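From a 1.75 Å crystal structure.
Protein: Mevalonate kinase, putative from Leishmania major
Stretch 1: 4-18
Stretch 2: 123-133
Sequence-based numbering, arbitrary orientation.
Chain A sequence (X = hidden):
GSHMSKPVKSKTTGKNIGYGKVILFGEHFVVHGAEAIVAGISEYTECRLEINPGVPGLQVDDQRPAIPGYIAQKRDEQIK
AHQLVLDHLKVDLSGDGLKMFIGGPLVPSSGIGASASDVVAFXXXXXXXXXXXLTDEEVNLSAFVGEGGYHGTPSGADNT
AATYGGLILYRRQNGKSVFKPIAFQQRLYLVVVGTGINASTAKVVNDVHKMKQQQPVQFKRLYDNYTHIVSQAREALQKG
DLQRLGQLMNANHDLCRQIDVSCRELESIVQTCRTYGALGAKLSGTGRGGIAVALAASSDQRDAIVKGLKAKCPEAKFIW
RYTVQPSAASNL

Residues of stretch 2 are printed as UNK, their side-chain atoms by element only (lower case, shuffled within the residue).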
# COMPACT_ATOMS: atom_id res chain seq x y z
N MSE A 4 -6.11 17.35 27.10
CA MSE A 4 -5.20 16.21 26.75
C MSE A 4 -5.81 14.88 27.16
O MSE A 4 -6.48 14.78 28.19
CB MSE A 4 -3.82 16.38 27.41
CG MSE A 4 -3.00 17.58 26.92
SE MSE A 4 -2.56 17.56 25.00
CE MSE A 4 -1.65 19.30 24.87
N SER A 5 -5.57 13.85 26.34
CA SER A 5 -5.98 12.49 26.67
C SER A 5 -5.02 11.90 27.70
O SER A 5 -3.82 11.86 27.47
CB SER A 5 -5.97 11.57 25.43
OG SER A 5 -5.97 12.27 24.21
N LYS A 6 -5.56 11.44 28.82
CA LYS A 6 -4.75 10.74 29.81
C LYS A 6 -4.86 9.23 29.58
O LYS A 6 -5.93 8.76 29.17
CB LYS A 6 -5.21 11.12 31.22
CG LYS A 6 -4.07 11.33 32.23
CD LYS A 6 -3.84 10.11 33.13
CE LYS A 6 -2.57 10.27 33.94
NZ LYS A 6 -2.34 9.08 34.81
N PRO A 7 -3.77 8.48 29.80
CA PRO A 7 -3.77 7.04 29.54
C PRO A 7 -4.68 6.30 30.51
O PRO A 7 -4.62 6.52 31.73
CB PRO A 7 -2.31 6.61 29.77
CG PRO A 7 -1.53 7.87 29.77
CD PRO A 7 -2.45 8.93 30.27
N VAL A 8 -5.54 5.46 29.95
CA VAL A 8 -6.51 4.72 30.74
C VAL A 8 -5.95 3.33 31.04
O VAL A 8 -6.01 2.89 32.18
CB VAL A 8 -7.88 4.63 30.05
CG1 VAL A 8 -8.87 3.83 30.89
CG2 VAL A 8 -8.43 6.01 29.82
N LYS A 9 -5.39 2.68 30.02
CA LYS A 9 -4.69 1.41 30.18
C LYS A 9 -3.16 1.62 30.41
O LYS A 9 -2.59 2.64 30.03
CB LYS A 9 -4.93 0.51 28.95
CG LYS A 9 -6.39 0.15 28.71
CD LYS A 9 -6.56 -0.88 27.58
CE LYS A 9 -6.03 -2.26 27.95
NZ LYS A 9 -6.69 -3.35 27.18
N SER A 10 -2.50 0.63 31.02
CA SER A 10 -1.06 0.68 31.23
C SER A 10 -0.28 -0.03 30.12
O SER A 10 0.92 0.19 29.92
CB SER A 10 -0.68 0.12 32.61
OG SER A 10 -0.93 -1.26 32.71
N LYS A 11 -0.97 -0.90 29.39
CA LYS A 11 -0.38 -1.69 28.33
C LYS A 11 -1.53 -2.11 27.42
O LYS A 11 -2.58 -2.48 27.92
CB LYS A 11 0.32 -2.91 28.96
CG LYS A 11 1.00 -3.88 28.00
CD LYS A 11 1.49 -5.15 28.76
CE LYS A 11 2.36 -6.02 27.85
NZ LYS A 11 3.09 -7.15 28.54
N THR A 12 -1.33 -2.06 26.09
CA THR A 12 -2.32 -2.65 25.16
C THR A 12 -2.35 -4.17 25.21
O THR A 12 -1.32 -4.81 25.45
CB THR A 12 -2.09 -2.17 23.70
OG1 THR A 12 -0.77 -2.51 23.27
CG2 THR A 12 -2.16 -0.66 23.63
N THR A 13 -3.54 -4.73 24.98
CA THR A 13 -3.78 -6.17 25.01
C THR A 13 -4.51 -6.63 23.75
O THR A 13 -4.74 -7.83 23.56
CB THR A 13 -4.66 -6.58 26.22
OG1 THR A 13 -5.93 -5.89 26.16
CG2 THR A 13 -4.03 -6.16 27.55
N GLY A 14 -4.88 -5.67 22.90
CA GLY A 14 -5.60 -5.99 21.66
C GLY A 14 -4.62 -6.28 20.54
O GLY A 14 -3.41 -6.37 20.79
N LYS A 15 -5.14 -6.41 19.32
CA LYS A 15 -4.31 -6.61 18.14
C LYS A 15 -4.44 -5.41 17.18
O LYS A 15 -5.27 -5.40 16.25
CB LYS A 15 -4.63 -7.94 17.46
CG LYS A 15 -3.65 -8.31 16.35
CD LYS A 15 -3.64 -9.81 16.07
CE LYS A 15 -2.66 -10.14 14.97
NZ LYS A 15 -1.26 -10.08 15.48
N ASN A 16 -3.62 -4.39 17.44
CA ASN A 16 -3.70 -3.12 16.73
C ASN A 16 -2.80 -3.14 15.51
O ASN A 16 -1.59 -3.06 15.63
CB ASN A 16 -3.32 -1.98 17.66
CG ASN A 16 -4.25 -1.88 18.82
OD1 ASN A 16 -5.45 -1.60 18.66
ND2 ASN A 16 -3.74 -2.17 20.00
N ILE A 17 -3.43 -3.25 14.35
CA ILE A 17 -2.68 -3.45 13.12
C ILE A 17 -3.07 -2.45 12.03
O ILE A 17 -4.15 -1.85 12.08
CB ILE A 17 -2.90 -4.89 12.61
CG1 ILE A 17 -4.31 -5.05 12.03
CG2 ILE A 17 -2.61 -5.94 13.72
CD1 ILE A 17 -4.63 -6.43 11.50
N GLY A 18 -2.21 -2.35 11.02
CA GLY A 18 -2.50 -1.63 9.77
C GLY A 18 -2.10 -2.53 8.61
O GLY A 18 -1.01 -3.09 8.62
N UNK A 123 -2.24 4.63 15.58
CA UNK A 123 -3.51 5.27 15.90
C UNK A 123 -4.45 4.33 16.63
O UNK A 123 -5.09 4.73 17.60
o UNK A 123 -3.36 6.84 14.07
c UNK A 123 -4.16 5.79 14.62
N UNK A 124 -4.54 3.10 16.16
CA UNK A 124 -5.35 2.07 16.80
C UNK A 124 -4.86 1.76 18.22
O UNK A 124 -5.67 1.69 19.14
c UNK A 124 -6.64 -0.41 14.02
c UNK A 124 -6.25 0.93 14.66
c UNK A 124 -5.39 0.79 15.94
n UNK A 124 -7.40 -0.26 12.78
c UNK A 124 -8.67 0.11 12.70
n UNK A 124 -9.25 0.21 11.52
n UNK A 124 -9.38 0.39 13.81
N UNK A 125 -3.55 1.57 18.39
CA UNK A 125 -2.99 1.29 19.72
C UNK A 125 -3.19 2.44 20.70
O UNK A 125 -3.48 2.20 21.87
c UNK A 125 -1.51 0.94 19.62
N UNK A 126 -3.03 3.67 20.22
CA UNK A 126 -3.31 4.85 21.03
C UNK A 126 -4.78 4.86 21.43
O UNK A 126 -5.12 5.13 22.61
c UNK A 126 -1.43 6.39 20.07
c UNK A 126 -0.73 6.71 21.39
c UNK A 126 -2.94 6.15 20.28
c UNK A 126 -1.22 7.55 19.06
N UNK A 127 -5.66 4.57 20.47
CA UNK A 127 -7.08 4.50 20.78
C UNK A 127 -7.30 3.51 21.91
O UNK A 127 -8.04 3.80 22.86
c UNK A 127 -7.91 4.09 19.55
o UNK A 127 -9.29 4.07 19.88
N UNK A 128 -6.65 2.35 21.83
CA UNK A 128 -6.79 1.39 22.92
C UNK A 128 -6.31 1.97 24.24
O UNK A 128 -7.06 1.99 25.21
c UNK A 128 -6.28 -0.90 23.80
c UNK A 128 -6.06 0.07 22.65
o UNK A 128 -5.70 -3.06 24.59
c UNK A 128 -5.73 -2.29 23.60
o UNK A 128 -5.34 -2.64 22.47
N UNK A 129 -5.07 2.46 24.27
CA UNK A 129 -4.42 2.78 25.52
C UNK A 129 -5.07 3.97 26.20
O UNK A 129 -5.21 3.99 27.42
c UNK A 129 -1.66 1.51 26.73
c UNK A 129 -0.86 3.82 26.40
c UNK A 129 -2.94 3.05 25.29
c UNK A 129 -2.08 2.95 26.56
N UNK A 130 -5.50 4.94 25.38
CA UNK A 130 -6.19 6.13 25.87
C UNK A 130 -7.72 5.97 25.88
O UNK A 130 -8.46 6.90 26.24
o UNK A 130 -0.24 8.40 26.29
c UNK A 130 -1.88 7.20 25.06
c UNK A 130 -2.56 8.88 26.65
c UNK A 130 -5.71 7.36 25.08
c UNK A 130 -4.25 7.67 25.39
c UNK A 130 -1.56 8.15 26.01
c UNK A 130 -3.22 6.96 24.75
c UNK A 130 -3.91 8.62 26.34
N UNK A 131 -8.18 4.78 25.50
CA UNK A 131 -9.61 4.44 25.38
C UNK A 131 -10.39 5.53 24.66
O UNK A 131 -11.34 6.12 25.21
c UNK A 131 -9.76 2.85 27.43
c UNK A 131 -10.36 1.60 26.83
c UNK A 131 -10.24 4.13 26.76
o UNK A 131 -11.51 1.26 27.10
n UNK A 131 -9.57 0.89 26.03
N UNK A 132 -10.01 5.79 23.41
CA UNK A 132 -10.59 6.89 22.65
C UNK A 132 -11.77 6.41 21.83
O UNK A 132 -12.54 7.24 21.32
c UNK A 132 -8.53 9.15 23.39
c UNK A 132 -7.27 8.46 21.30
c UNK A 132 -8.25 8.02 22.36
c UNK A 132 -9.55 7.52 21.72
N UNK A 133 -11.90 5.09 21.70
CA UNK A 133 -12.95 4.46 20.88
C UNK A 133 -13.05 5.09 19.49
O UNK A 133 -14.15 5.41 19.03
c UNK A 133 -14.31 4.53 21.59
n UNK A 133 -14.01 2.50 22.89
c UNK A 133 -14.34 3.78 22.91
o UNK A 133 -14.66 4.37 23.95
O HOH W 1 -8.01 9.38 27.34
O HOH W 2 -6.41 -1.56 10.35

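Position 123 lies in the helix and carries one carbon followed by one oxygen. The oxygen bonds elsewhere in the structure, and nothing of the first stretch is in reach; this is Ser 123. Position 124 has three carbons, a nitrogen, and a carbon bearing two more nitrogens, a guanidinium that has the backbone oxygen of Ile 17 at its edge, so it is Arg 124. Its CD lies 3.5 Å from Ile 17 O, and water 2 accepts from Arg 124 NE (2.9 Å) and lies 2.9 Å from Ile 17 O.

A single carbon at position 125, close to the side chains of Thr 12 and Asn 16, identifies Ala 125. Asn 16 CG lies 3.5 Å from Ala 125 CA. Position 126 has four carbons forked at the second, and its CA-to-CB bond points away from the first stretch: Leu 126. Position 127, one carbon then one oxygen, also has a CA-to-CB bond that points away and is Ser 127.

At position 128 three carbons end in two oxygens, and four nitrogens of the first stretch donate to them. A carboxylate fits such a cluster of donors, and the chain length gives Glu 128. OE2 accepts from Lys 9 NZ (2.8 Å) in a salt bridge and from Thr 13 N (2.8 Å); OE1 accepts from Asn 16 ND2 (3.0 Å) and from Gly 14 N (3.1 Å). A CB on Gly 14 would clash with OE1.

Position 129 again has four carbons forked at the second, which approach Lys 9, Lys 11 and Thr 12, hence Leu 129; CD1 packs against Thr 12 CG2 at 3.8 Å. Position 130 bears one carbon and a six-carbon ring with an oxygen, and the ring comes close to Ser 5, Lys 6 and Pro 7: Tyr 130. Although its CA-to-CB bond points away, the ring reaches back, bringing CE1 within 3.4 Å of Pro 7 CG.

Position 131 has three carbons, the third carrying an oxygen and a nitrogen, and touches Val 8 and Lys 9: Gln 131. Its CG meets Val 8 CB at 3.7 Å, while NE2 turns back to Glu 128 O (2.9 Å). Position 132, four carbons forked at the second and near Ser 5, is Leu 132, with CD2 4.1 Å from Ser 5 CB. Position 133 has two carbons, the second carrying oxygen and nitrogen; it is Asn 133, out of reach.

The contact works through two polar anchors. The Glu 128 carboxylate gathers the loop from Lys 9 to Asn 16, while Leu 129 O, near the end of the helix, accepts from both Val 8 N (2.9 Å) and Lys 9 N (2.9 Å). Leu 129 and Tyr 130 add apolar packing, and water 1 lies 2.8 Å from both Lys 6 O and Tyr 130 O.

Stretch 2 (123-133) SRALSELYQLN
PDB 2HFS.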